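Long-range contact in beta-1,3-glucosyltransferase (Paecilomyces sp. J18, PDB 5JVV), which is a fungal carbohydrate-active enzyme with the beta-jelly-roll fold of glycoside hydrolase family 16: residues Gly84-Cys98 and Glu283-Tyr297. Residues are numbered along the deposited sequence; the frame is centred on the assembly and turned at random. Where two conformers were deposited one is given.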
loop_
_atom_site.group_PDB
_atom_site.type_symbol
_atom_site.label_atom_id
_atom_site.label_comp_id
_atom_site.label_asym_id
_atom_site.label_seq_id
_atom_site.Cartn_x
_atom_site.Cartn_y
_atom_site.Cartn_z
ATOM N N GLY A 84 -8.469 7.276 14.865
ATOM C CA GLY A 84 -7.205 7.238 15.584
ATOM C C GLY A 84 -6.002 7.459 14.686
ATOM O O GLY A 84 -6.111 8.076 13.622
ATOM N N LEU A 85 -4.848 6.948 15.111
ATOM C CA LEU A 85 -3.627 7.068 14.321
ATOM C C LEU A 85 -3.092 5.705 13.940
ATOM O O LEU A 85 -3.162 4.760 14.728
ATOM C CB LEU A 85 -2.531 7.777 15.111
ATOM C CG LEU A 85 -2.718 9.172 15.666
ATOM C CD1 LEU A 85 -1.397 9.601 16.291
ATOM C CD2 LEU A 85 -3.125 10.128 14.562
ATOM N N VAL A 86 -2.541 5.611 12.736
ATOM C CA VAL A 86 -1.804 4.431 12.311
ATOM C C VAL A 86 -0.401 4.881 11.912
ATOM O O VAL A 86 -0.247 5.804 11.115
ATOM C CB VAL A 86 -2.484 3.745 11.124
ATOM C CG1 VAL A 86 -1.626 2.589 10.610
ATOM C CG2 VAL A 86 -3.866 3.252 11.520
ATOM N N ILE A 87 0.618 4.240 12.479
ATOM C CA ILE A 87 2.004 4.580 12.173
ATOM C C ILE A 87 2.713 3.340 11.667
ATOM O O ILE A 87 2.841 2.360 12.395
ATOM C CB ILE A 87 2.751 5.070 13.430
ATOM C CG1 ILE A 87 1.971 6.202 14.108
ATOM C CG2 ILE A 87 4.184 5.490 13.078
ATOM C CD1 ILE A 87 2.158 7.551 13.459
ATOM N N ALA A 88 3.163 3.369 10.417
ATOM C CA ALA A 88 3.901 2.243 9.859
ATOM C C ALA A 88 5.324 2.655 9.529
ATOM O O ALA A 88 5.535 3.526 8.681
ATOM C CB ALA A 88 3.211 1.721 8.620
ATOM N N ASP A 89 6.299 2.041 10.204
ATOM C CA ASP A 89 7.697 2.273 9.877
ATOM C C ASP A 89 8.129 1.190 8.895
ATOM O O ASP A 89 8.203 0.011 9.247
ATOM C CB ASP A 89 8.559 2.293 11.152
ATOM C CG ASP A 89 10.025 2.561 10.872
ATOM O OD1 ASP A 89 10.547 2.068 9.857
ATOM O OD2 ASP A 89 10.679 3.246 11.699
ATOM N N ILE A 90 8.395 1.599 7.654
ATOM C CA ILE A 90 8.659 0.670 6.561
ATOM C C ILE A 90 10.057 0.942 6.008
ATOM O O ILE A 90 10.349 2.051 5.562
ATOM C CB ILE A 90 7.595 0.851 5.455
ATOM C CG1 ILE A 90 6.196 0.609 6.032
ATOM C CG2 ILE A 90 7.863 -0.076 4.271
ATOM C CD1 ILE A 90 5.064 1.158 5.177
ATOM N N LYS A 91 10.928 -0.061 6.058
ATOM C CA LYS A 91 12.295 0.094 5.581
ATOM C C LYS A 91 12.377 -0.035 4.056
ATOM O O LYS A 91 13.203 0.610 3.408
ATOM C CB LYS A 91 13.211 -0.936 6.260
ATOM C CG LYS A 91 14.657 -0.898 5.778
ATOM C CD LYS A 91 15.460 -2.098 6.262
ATOM C CE LYS A 91 15.663 -2.089 7.768
ATOM N NZ LYS A 91 16.486 -0.925 8.203
ATOM N N HIS A 92 11.507 -0.860 3.482
ATOM C CA HIS A 92 11.581 -1.188 2.067
ATOM C C HIS A 92 10.176 -1.522 1.602
ATOM O O HIS A 92 9.392 -2.111 2.352
ATOM C CB HIS A 92 12.499 -2.408 1.879
ATOM C CG HIS A 92 12.940 -2.656 0.466
ATOM N ND1 HIS A 92 12.168 -3.342 -0.451
ATOM C CD2 HIS A 92 14.107 -2.379 -0.161
ATOM C CE1 HIS A 92 12.827 -3.447 -1.588
ATOM N NE2 HIS A 92 14.007 -2.867 -1.446
ATOM N N MET A 93 9.848 -1.132 0.377
ATOM C CA MET A 93 8.590 -1.532 -0.240
ATOM C C MET A 93 8.911 -2.071 -1.624
ATOM O O MET A 93 10.039 -1.918 -2.092
ATOM C CB MET A 93 7.605 -0.362 -0.332
ATOM C CG MET A 93 7.972 0.711 -1.358
ATOM S SD MET A 93 6.568 1.773 -1.706
ATOM C CE MET A 93 5.533 0.611 -2.567
ATOM N N PRO A 94 7.942 -2.731 -2.277
ATOM C CA PRO A 94 8.303 -3.256 -3.601
ATOM C C PRO A 94 8.737 -2.132 -4.533
ATOM O O PRO A 94 8.175 -1.015 -4.513
ATOM C CB PRO A 94 7.007 -3.933 -4.059
ATOM C CG PRO A 94 6.434 -4.446 -2.772
ATOM C CD PRO A 94 6.700 -3.339 -1.768
ATOM N N GLY A 95 9.781 -2.416 -5.311
ATOM C CA GLY A 95 10.428 -1.391 -6.106
ATOM C C GLY A 95 9.665 -0.967 -7.342
ATOM O O GLY A 95 8.557 -1.438 -7.626
ATOM N N SER A 96 10.277 -0.044 -8.073
ATOM C CA SER A 96 9.719 0.447 -9.320
ATOM C C SER A 96 10.075 -0.575 -10.382
ATOM O O SER A 96 11.137 -0.506 -11.000
ATOM C CB SER A 96 10.326 1.812 -9.633
ATOM O OG SER A 96 10.018 2.719 -8.578
ATOM N N ILE A 97 9.179 -1.541 -10.569
ATOM C CA ILE A 97 9.466 -2.769 -11.304
ATOM C C ILE A 97 8.290 -3.079 -12.223
ATOM O O ILE A 97 7.151 -3.061 -11.778
ATOM C CB ILE A 97 9.658 -3.952 -10.324
ATOM C CG1 ILE A 97 10.840 -3.706 -9.378
ATOM C CG2 ILE A 97 9.830 -5.269 -11.083
ATOM C CD1 ILE A 97 10.800 -4.590 -8.130
ATOM N N CYS A 98 8.560 -3.377 -13.498
ATOM C CA CYS A 98 7.497 -3.682 -14.446
ATOM C C CYS A 98 6.640 -4.842 -13.962
ATOM O O CYS A 98 7.162 -5.891 -13.565
ATOM C CB CYS A 98 8.089 -4.000 -15.813
ATOM S SG CYS A 98 8.840 -2.572 -16.617
ATOM N N GLU A 283 13.984 -10.152 -11.854
ATOM C CA GLU A 283 13.606 -8.743 -11.788
ATOM C C GLU A 283 12.775 -8.432 -10.554
ATOM O O GLU A 283 12.534 -7.264 -10.232
ATOM C CB GLU A 283 12.835 -8.333 -13.046
ATOM C CG GLU A 283 13.685 -8.299 -14.296
ATOM C CD GLU A 283 13.904 -6.889 -14.812
ATOM O OE1 GLU A 283 14.316 -6.748 -15.983
ATOM O OE2 GLU A 283 13.665 -5.923 -14.050
ATOM N N PHE A 284 12.357 -9.472 -9.838
ATOM C CA PHE A 284 11.466 -9.276 -8.687
ATOM C C PHE A 284 12.137 -9.459 -7.342
ATOM O O PHE A 284 11.473 -9.513 -6.297
ATOM C CB PHE A 284 10.221 -10.156 -8.851
ATOM C CG PHE A 284 9.428 -9.781 -10.059
ATOM C CD1 PHE A 284 8.558 -8.704 -10.005
ATOM C CD2 PHE A 284 9.643 -10.418 -11.272
ATOM C CE1 PHE A 284 7.848 -8.300 -11.132
ATOM C CE2 PHE A 284 8.953 -10.026 -12.399
ATOM C CZ PHE A 284 8.054 -8.959 -12.333
ATOM N N LYS A 285 13.459 -9.518 -7.349
ATOM C CA LYS A 285 14.200 -9.612 -6.099
ATOM C C LYS A 285 13.902 -8.409 -5.210
ATOM O O LYS A 285 13.875 -8.529 -3.984
ATOM C CB LYS A 285 15.698 -9.730 -6.371
ATOM C CG LYS A 285 16.495 -10.155 -5.160
ATOM C CD LYS A 285 17.881 -10.644 -5.547
ATOM C CE LYS A 285 18.739 -10.805 -4.311
ATOM N NZ LYS A 285 18.703 -9.567 -3.483
ATOM N N GLU A 286 13.655 -7.250 -5.827
ATOM C CA GLU A 286 13.385 -6.036 -5.056
ATOM C C GLU A 286 11.900 -5.802 -4.810
ATOM O O GLU A 286 11.527 -4.777 -4.253
ATOM C CB GLU A 286 13.980 -4.798 -5.749
ATOM C CG GLU A 286 15.489 -4.681 -5.635
ATOM C CD GLU A 286 15.930 -4.385 -4.217
ATOM O OE1 GLU A 286 15.512 -3.336 -3.681
ATOM O OE2 GLU A 286 16.678 -5.205 -3.645
ATOM N N ALA A 287 11.054 -6.745 -5.218
ATOM C CA ALA A 287 9.620 -6.606 -4.998
ATOM C C ALA A 287 9.243 -7.169 -3.635
ATOM O O ALA A 287 8.521 -8.159 -3.543
ATOM C CB ALA A 287 8.835 -7.306 -6.120
ATOM N N TYR A 288 9.733 -6.529 -2.573
ATOM C CA TYR A 288 9.424 -6.960 -1.211
ATOM C C TYR A 288 9.166 -5.807 -0.270
ATOM O O TYR A 288 9.668 -4.704 -0.471
ATOM C CB TYR A 288 10.537 -7.847 -0.636
ATOM C CG TYR A 288 11.858 -7.162 -0.336
ATOM C CD1 TYR A 288 12.105 -6.587 0.908
ATOM C CD2 TYR A 288 12.880 -7.148 -1.277
ATOM C CE1 TYR A 288 13.326 -5.991 1.191
ATOM C CE2 TYR A 288 14.101 -6.557 -1.008
ATOM C CZ TYR A 288 14.314 -5.977 0.231
ATOM O OH TYR A 288 15.527 -5.387 0.519
ATOM N N TRP A 289 8.357 -6.076 0.746
ATOM C CA TRP A 289 8.194 -5.166 1.876
ATOM C C TRP A 289 9.156 -5.576 2.978
ATOM O O TRP A 289 9.345 -6.770 3.239
ATOM C CB TRP A 289 6.776 -5.272 2.448
ATOM C CG TRP A 289 5.693 -4.859 1.529
ATOM C CD1 TRP A 289 5.024 -5.650 0.641
ATOM C CD2 TRP A 289 5.105 -3.559 1.431
ATOM N NE1 TRP A 289 4.069 -4.919 -0.022
ATOM C CE2 TRP A 289 4.093 -3.631 0.453
ATOM C CE3 TRP A 289 5.339 -2.335 2.073
ATOM C CZ2 TRP A 289 3.329 -2.528 0.089
ATOM C CZ3 TRP A 289 4.565 -1.236 1.709
ATOM C CH2 TRP A 289 3.575 -1.344 0.727
ATOM N N GLU A 290 9.757 -4.592 3.641
ATOM C CA GLU A 290 10.445 -4.857 4.901
ATOM C C GLU A 290 9.859 -3.873 5.883
ATOM O O GLU A 290 10.055 -2.660 5.766
ATOM C CB GLU A 290 11.963 -4.702 4.808
ATOM C CG GLU A 290 12.636 -5.084 6.125
ATOM C CD GLU A 290 14.147 -5.195 6.044
ATOM O OE1 GLU A 290 14.702 -5.180 4.925
ATOM O OE2 GLU A 290 14.780 -5.300 7.117
ATOM N N ILE A 291 9.103 -4.398 6.834
ATOM C CA ILE A 291 8.354 -3.557 7.753
ATOM C C ILE A 291 8.998 -3.615 9.131
ATOM O O ILE A 291 9.128 -4.688 9.722
ATOM C CB ILE A 291 6.882 -4.015 7.828
ATOM C CG1 ILE A 291 6.222 -3.877 6.451
ATOM C CG2 ILE A 291 6.114 -3.217 8.886
ATOM C CD1 ILE A 291 5.029 -4.804 6.228
ATOM N N ASN A 292 9.422 -2.462 9.638
ATOM C CA ASN A 292 10.003 -2.395 10.981
ATOM C C ASN A 292 8.952 -2.548 12.069
ATOM O O ASN A 292 9.101 -3.366 12.983
ATOM C CB ASN A 292 10.756 -1.081 11.181
ATOM C CG ASN A 292 12.138 -1.120 10.593
ATOM O OD1 ASN A 292 12.815 -2.152 10.637
ATOM N ND2 ASN A 292 12.575 0.001 10.036
ATOM N N TYR A 293 7.895 -1.748 11.991
ATOM C CA TYR A 293 6.806 -1.896 12.948
ATOM C C TYR A 293 5.523 -1.278 12.467
ATOM O O TYR A 293 5.516 -0.455 11.548
ATOM C CB TYR A 293 7.168 -1.302 14.315
ATOM C CG TYR A 293 7.367 0.203 14.370
ATOM C CD1 TYR A 293 6.280 1.084 14.404
ATOM C CD2 TYR A 293 8.647 0.741 14.440
ATOM C CE1 TYR A 293 6.478 2.464 14.489
ATOM C CE2 TYR A 293 8.849 2.109 14.530
ATOM C CZ TYR A 293 7.767 2.965 14.551
ATOM O OH TYR A 293 7.974 4.327 14.640
ATOM N N LEU A 294 4.434 -1.691 13.107
ATOM C CA LEU A 294 3.131 -1.080 12.897
ATOM C C LEU A 294 2.558 -0.746 14.267
ATOM O O LEU A 294 2.392 -1.635 15.110
ATOM C CB LEU A 294 2.202 -2.032 12.137
ATOM C CG LEU A 294 0.751 -1.582 11.957
ATOM C CD1 LEU A 294 0.693 -0.252 11.229
ATOM C CD2 LEU A 294 -0.043 -2.648 11.210
ATOM N N LYS A 295 2.285 0.530 14.504
ATOM C CA LYS A 295 1.709 0.958 15.776
ATOM C C LYS A 295 0.403 1.704 15.550
ATOM O O LYS A 295 0.301 2.532 14.639
ATOM C CB LYS A 295 2.709 1.810 16.570
ATOM C CG LYS A 295 3.922 0.994 17.012
ATOM C CD LYS A 295 5.017 1.808 17.685
ATOM C CE LYS A 295 6.221 0.906 17.934
ATOM N NZ LYS A 295 7.332 1.594 18.644
ATOM N N THR A 296 -0.610 1.398 16.362
ATOM C CA THR A 296 -1.895 2.081 16.260
ATOM C C THR A 296 -2.198 2.804 17.567
ATOM O O THR A 296 -1.738 2.386 18.639
ATOM C CB THR A 296 -3.027 1.098 15.936
ATOM O OG1 THR A 296 -3.099 0.113 16.974
ATOM C CG2 THR A 296 -2.774 0.404 14.610
ATOM N N TYR A 297 -2.950 3.896 17.473
ATOM C CA TYR A 297 -3.269 4.721 18.633
ATOM C C TYR A 297 -4.735 5.118 18.580
ATOM O O TYR A 297 -5.325 5.224 17.502
ATOM C CB TYR A 297 -2.419 5.998 18.650
ATOM C CG TYR A 297 -0.929 5.772 18.720
ATOM C CD1 TYR A 297 -0.247 5.891 19.926
ATOM C CD2 TYR A 297 -0.200 5.465 17.579
ATOM C CE1 TYR A 297 1.115 5.689 19.991
ATOM C CE2 TYR A 297 1.160 5.260 17.635
ATOM C CZ TYR A 297 1.812 5.378 18.842
ATOM O OH TYR A 297 3.172 5.173 18.888
HETATM O O HOH W 1 10.030 5.192 13.452
#
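The imidazole of H92 lies flat over one face of the Y288 ring in an offset stack, planes 3° apart and centroids 3.7 Å from each other. Both ring nitrogens are engaged as well: H92 ND1 donates to Y288 O at 2.8 Å, and H92 NE2 to E286 OE1 at 2.7 Å, meeting the carboxylate from above its plane. With CG anti to the backbone N (chi1 -166°), H92 reaches across to 283-297, where the stack and two bonds fix its rotation; Y54 stacks with Y288 in turn. P94 CD sits over the five-membered ring of W289, 3.4 Å from its centroid, while M93 CB covers the six-membered ring on the same side. Farther along, D89 CB rests over a face of Y293, 3.5 Å from the ring centroid, and K295 CE lies against the opposite face. D89 OD1 accepts N292 ND2 at 2.9 Å and also pairs with R202; a water links D89 OD2 to Y293 OH. I87 CG1 meets Y297 CE2 obliquely, whereas V86, A88 and L294 turn to the other face. I87 N to K295 O and K295 N to I87 O, both 2.8 Å, pair the antiparallel strands. Two classic beta bulges interrupt the register, N292 and Y293 facing D89 and, just beyond strand 84-90, K91 and H92 facing E290. Flanked by 184-190 on one side and by 5-9 and 53-55 on the other, the pair belongs to one curved sheet of the beta-jelly-roll sandwich.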